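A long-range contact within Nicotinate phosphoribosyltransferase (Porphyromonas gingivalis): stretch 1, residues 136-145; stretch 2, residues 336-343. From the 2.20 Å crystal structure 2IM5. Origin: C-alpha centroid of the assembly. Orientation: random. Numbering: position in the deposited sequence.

Stretch 1 136-145: GAEPDWKQVE
Stretch 2, residues 336-343: NDVGGGVE

Val338 forms the apolar centre of the contact. It is buried, with phi/psi -91/9 and chi1 m (-55°), and its CA-to-CB bond points sideways. Pro139 packs against it, with Pro139 CB 3.5 Å from Val338 CB. Here the backbones lie close: Pro139 CA and Val338 CA are 4.7 Å apart. Pro139 is extended, phi/psi -80/148, with a C-gamma endo ring. Val144, chi1 t, adds a second apolar neighbour, with Val144 CG2 4.1 Å from Val338 CG1. Farther along, Ala137 CB meets Val342 CG2 at 4.2 Å. Both CA-to-CB bonds point toward the opposing stretch, and Val342 is t. The CA atoms of Ala137 and Val342 are 7.3 Å apart, so the side chains span this wider gap.

A backbone hydrogen bond runs from Asp140 N to Val338 O, 2.9 Å long with an angle of 163° at the hydrogen. Asp140 (phi/psi -91/89, chi1 t, chi2 -1°) is also the N-cap of the helix that starts at Trp141. Asp140 OD1 accepts weak capping bonds from Lys142 N at 3.1 Å and Gln143 N at 3.4 Å.

At the polar edge, Gln143 reaches across with chi1 t, chi2 t and chi3 -53°. Gln143 NE2 gives a weak hydrogen bond to Asp337 O, 3.3 Å at 123°. Gln143 NE2 is also 3.3 Å from Gly339 N, but both are donors and do not bond. Asp337 has chi1 t and phi/psi -146/59.

Gly339 has phi/psi 70/178 and opens a type I' turn that ends at Val342. An ideal CB on Gly339 would lie 2.4 Å from Gln143 OE1, a clash. Gly340 (77/26) and Gly341 (69/2) are the central residues of the turn, also at positive phi, which favours glycine.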

ATOM      1  N   GLY A 136       7.343 -23.478 -11.709  1.00 26.95           N
ATOM      2  CA  GLY A 136       8.380 -23.427 -12.723  1.00 27.42           C
ATOM      3  C   GLY A 136       8.334 -22.290 -13.729  1.00 27.72           C
ATOM      4  O   GLY A 136       8.947 -22.392 -14.788  1.00 26.99           O
ATOM      5  N   ALA A 137       7.628 -21.207 -13.416  1.00 28.18           N
ATOM      6  CA  ALA A 137       7.559 -20.078 -14.339  1.00 29.47           C
ATOM      7  C   ALA A 137       8.862 -19.277 -14.300  1.00 30.50           C
ATOM      8  O   ALA A 137       9.502 -19.163 -13.256  1.00 30.00           O
ATOM      9  CB  ALA A 137       6.386 -19.183 -13.988  1.00 29.18           C
ATOM     10  N   GLU A 138       9.256 -18.740 -15.448  1.00 32.36           N
ATOM     11  CA  GLU A 138      10.473 -17.942 -15.550  1.00 34.47           C
ATOM     12  C   GLU A 138      10.174 -16.705 -16.376  1.00 33.37           C
ATOM     13  O   GLU A 138       9.345 -16.738 -17.291  1.00 34.49           O
ATOM     14  CB  GLU A 138      11.602 -18.743 -16.212  1.00 38.59           C
ATOM     15  CG  GLU A 138      12.128 -19.894 -15.377  1.00 44.36           C
ATOM     16  CD  GLU A 138      12.788 -19.428 -14.092  1.00 50.73           C
ATOM     17  OE1 GLU A 138      12.152 -18.658 -13.330  1.00 54.41           O
ATOM     18  OE2 GLU A 138      13.947 -19.836 -13.834  1.00 54.60           O
ATOM     19  N   PRO A 139      10.844 -15.591 -16.070  1.00 32.24           N
ATOM     20  CA  PRO A 139      10.591 -14.372 -16.833  1.00 31.78           C
ATOM     21  C   PRO A 139      11.328 -14.340 -18.170  1.00 32.36           C
ATOM     22  O   PRO A 139      12.408 -14.914 -18.313  1.00 32.92           O
ATOM     23  CB  PRO A 139      11.075 -13.285 -15.885  1.00 30.56           C
ATOM     24  CG  PRO A 139      12.263 -13.932 -15.251  1.00 31.06           C
ATOM     25  CD  PRO A 139      11.774 -15.334 -14.955  1.00 31.92           C
ATOM     26  N   ASP A 140      10.725 -13.691 -19.156  1.00 32.35           N
ATOM     27  CA  ASP A 140      11.359 -13.538 -20.457  1.00 33.13           C
ATOM     28  C   ASP A 140      12.118 -12.222 -20.331  1.00 32.03           C
ATOM     29  O   ASP A 140      11.589 -11.152 -20.626  1.00 32.93           O
ATOM     30  CB  ASP A 140      10.314 -13.427 -21.567  1.00 34.32           C
ATOM     31  CG  ASP A 140      10.935 -13.119 -22.914  1.00 36.19           C
ATOM     32  OD1 ASP A 140      12.180 -12.977 -22.983  1.00 37.47           O
ATOM     33  OD2 ASP A 140      10.178 -13.018 -23.901  1.00 36.75           O
ATOM     34  N   TRP A 141      13.355 -12.309 -19.869  1.00 31.91           N
ATOM     35  CA  TRP A 141      14.162 -11.122 -19.668  1.00 33.12           C
ATOM     36  C   TRP A 141      14.248 -10.197 -20.867  1.00 33.68           C
ATOM     37  O   TRP A 141      14.359  -8.986 -20.707  1.00 34.36           O
ATOM     38  CB  TRP A 141      15.551 -11.528 -19.194  1.00 31.86           C
ATOM     39  CG  TRP A 141      15.516 -12.036 -17.801  1.00 31.93           C
ATOM     40  CD1 TRP A 141      15.669 -13.332 -17.390  1.00 31.75           C
ATOM     41  CD2 TRP A 141      15.283 -11.263 -16.619  1.00 32.44           C
ATOM     42  NE1 TRP A 141      15.548 -13.412 -16.021  1.00 31.44           N
ATOM     43  CE2 TRP A 141      15.308 -12.158 -15.522  1.00 32.42           C
ATOM     44  CE3 TRP A 141      15.053  -9.899 -16.379  1.00 32.85           C
ATOM     45  CZ2 TRP A 141      15.112 -11.732 -14.202  1.00 32.18           C
ATOM     46  CZ3 TRP A 141      14.857  -9.474 -15.066  1.00 32.15           C
ATOM     47  CH2 TRP A 141      14.889 -10.392 -13.994  1.00 33.00           C
ATOM     48  N   LYS A 142      14.180 -10.760 -22.068  1.00 34.69           N
ATOM     49  CA  LYS A 142      14.246  -9.943 -23.267  1.00 35.70           C
ATOM     50  C   LYS A 142      13.045  -9.014 -23.279  1.00 35.14           C
ATOM     51  O   LYS A 142      13.165  -7.828 -23.582  1.00 35.68           O
ATOM     52  CB  LYS A 142      14.240 -10.819 -24.521  1.00 37.76           C
ATOM     53  CG  LYS A 142      14.319 -10.024 -25.817  1.00 41.67           C
ATOM     54  CD  LYS A 142      14.556 -10.928 -27.019  1.00 42.99           C
ATOM     55  CE  LYS A 142      14.783 -10.109 -28.279  1.00 45.71           C
ATOM     56  NZ  LYS A 142      15.191 -10.966 -29.433  1.00 48.57           N
ATOM     57  N   GLN A 143      11.881  -9.559 -22.947  1.00 34.73           N
ATOM     58  CA  GLN A 143      10.675  -8.750 -22.913  1.00 35.96           C
ATOM     59  C   GLN A 143      10.709  -7.748 -21.761  1.00 34.70           C
ATOM     60  O   GLN A 143      10.293  -6.599 -21.915  1.00 35.45           O
ATOM     61  CB  GLN A 143       9.429  -9.616 -22.771  1.00 37.46           C
ATOM     62  CG  GLN A 143       8.170  -8.770 -22.768  1.00 41.44           C
ATOM     63  CD  GLN A 143       6.914  -9.568 -22.544  1.00 44.04           C
ATOM     64  OE1 GLN A 143       6.656 -10.546 -23.247  1.00 46.09           O
ATOM     65  NE2 GLN A 143       6.111  -9.153 -21.565  1.00 42.96           N
ATOM     66  N   VAL A 144      11.184  -8.191 -20.603  1.00 33.67           N
ATOM     67  CA  VAL A 144      11.279  -7.305 -19.449  1.00 32.54           C
ATOM     68  C   VAL A 144      12.117  -6.088 -19.847  1.00 33.34           C
ATOM     69  O   VAL A 144      11.692  -4.951 -19.669  1.00 34.11           O
ATOM     70  CB  VAL A 144      11.946  -8.013 -18.246  1.00 30.30           C
ATOM     71  CG1 VAL A 144      12.159  -7.028 -17.114  1.00 28.11           C
ATOM     72  CG2 VAL A 144      11.076  -9.172 -17.772  1.00 29.65           C
ATOM     73  N   GLU A 145      13.304  -6.339 -20.394  1.00 34.01           N
ATOM     74  CA  GLU A 145      14.197  -5.266 -20.825  1.00 35.27           C
ATOM     75  C   GLU A 145      13.489  -4.313 -21.784  1.00 34.27           C
ATOM     76  O   GLU A 145      13.460  -3.099 -21.569  1.00 33.43           O
ATOM     77  CB  GLU A 145      15.426  -5.848 -21.531  1.00 37.41           C
ATOM     78  CG  GLU A 145      16.386  -6.636 -20.648  1.00 42.06           C
ATOM     79  CD  GLU A 145      17.165  -5.750 -19.694  1.00 46.51           C
ATOM     80  OE1 GLU A 145      17.595  -4.654 -20.116  1.00 49.07           O
ATOM     81  OE2 GLU A 145      17.362  -6.154 -18.525  1.00 48.26           O
ATOM     82  N   ASN A 336       5.264  -7.162 -12.664  1.00 22.51           N
ATOM     83  CA  ASN A 336       4.861  -8.510 -13.021  1.00 24.39           C
ATOM     84  C   ASN A 336       4.267  -8.517 -14.423  1.00 24.99           C
ATOM     85  O   ASN A 336       3.057  -8.646 -14.598  1.00 24.78           O
ATOM     86  CB  ASN A 336       3.848  -9.064 -12.019  1.00 22.68           C
ATOM     87  CG  ASN A 336       3.787 -10.577 -12.043  1.00 24.33           C
ATOM     88  OD1 ASN A 336       4.004 -11.199 -13.091  1.00 23.57           O
ATOM     89  ND2 ASN A 336       3.482 -11.182 -10.896  1.00 20.20           N
ATOM     90  N   ASP A 337       5.142  -8.361 -15.409  1.00 26.29           N
ATOM     91  CA  ASP A 337       4.766  -8.345 -16.822  1.00 29.87           C
ATOM     92  C   ASP A 337       5.954  -9.004 -17.531  1.00 30.22           C
ATOM     93  O   ASP A 337       6.608  -8.413 -18.395  1.00 31.85           O
ATOM     94  CB  ASP A 337       4.576  -6.892 -17.277  1.00 31.46           C
ATOM     95  CG  ASP A 337       4.193  -6.776 -18.738  1.00 35.43           C
ATOM     96  OD1 ASP A 337       3.631  -7.750 -19.294  1.00 36.46           O
ATOM     97  OD2 ASP A 337       4.440  -5.698 -19.328  1.00 37.16           O
ATOM     98  N   VAL A 338       6.221 -10.244 -17.139  1.00 29.94           N
ATOM     99  CA  VAL A 338       7.355 -10.997 -17.651  1.00 30.33           C
ATOM    100  C   VAL A 338       7.122 -11.864 -18.883  1.00 32.16           C
ATOM    101  O   VAL A 338       7.999 -12.647 -19.265  1.00 32.57           O
ATOM    102  CB  VAL A 338       7.934 -11.884 -16.532  1.00 29.32           C
ATOM    103  CG1 VAL A 338       8.285 -11.023 -15.323  1.00 26.08           C
ATOM    104  CG2 VAL A 338       6.929 -12.958 -16.145  1.00 26.97           C
ATOM    105  N   GLY A 339       5.955 -11.724 -19.504  1.00 32.84           N
ATOM    106  CA  GLY A 339       5.648 -12.503 -20.687  1.00 35.64           C
ATOM    107  C   GLY A 339       5.441 -13.984 -20.412  1.00 38.51           C
ATOM    108  O   GLY A 339       5.560 -14.449 -19.272  1.00 38.94           O
ATOM    109  N   GLY A 340       5.125 -14.731 -21.467  1.00 39.39           N
ATOM    110  CA  GLY A 340       4.913 -16.163 -21.327  1.00 39.24           C
ATOM    111  C   GLY A 340       3.573 -16.523 -20.715  1.00 38.55           C
ATOM    112  O   GLY A 340       3.429 -17.579 -20.100  1.00 38.36           O
ATOM    113  N   GLY A 341       2.592 -15.645 -20.881  1.00 38.41           N
ATOM    114  CA  GLY A 341       1.276 -15.910 -20.328  1.00 39.92           C
ATOM    115  C   GLY A 341       1.238 -15.848 -18.810  1.00 40.47           C
ATOM    116  O   GLY A 341       0.193 -16.087 -18.205  1.00 41.81           O
ATOM    117  N   VAL A 342       2.371 -15.532 -18.188  1.00 40.26           N
ATOM    118  CA  VAL A 342       2.437 -15.442 -16.735  1.00 39.83           C
ATOM    119  C   VAL A 342       1.558 -14.300 -16.251  1.00 39.83           C
ATOM    120  O   VAL A 342       1.707 -13.160 -16.691  1.00 39.39           O
ATOM    121  CB  VAL A 342       3.875 -15.191 -16.245  1.00 40.26           C
ATOM    122  CG1 VAL A 342       3.884 -15.051 -14.728  1.00 38.51           C
ATOM    123  CG2 VAL A 342       4.783 -16.334 -16.684  1.00 40.01           C
ATOM    124  N   GLU A 343       0.642 -14.610 -15.341  1.00 39.57           N
ATOM    125  CA  GLU A 343      -0.268 -13.606 -14.807  1.00 40.07           C
ATOM    126  C   GLU A 343      -0.068 -13.385 -13.311  1.00 37.76           C
ATOM    127  O   GLU A 343       0.252 -14.313 -12.572  1.00 36.93           O
ATOM    128  CB  GLU A 343      -1.714 -14.017 -15.081  1.00 43.22           C
ATOM    129  CG  GLU A 343      -2.133 -15.346 -14.449  1.00 50.44           C
ATOM    130  CD  GLU A 343      -1.328 -16.541 -14.956  1.00 53.41           C
ATOM    131  OE1 GLU A 343      -0.190 -16.748 -14.481  1.00 55.73           O
ATOM    132  OE2 GLU A 343      -1.836 -17.269 -15.839  1.00 55.84           O
TER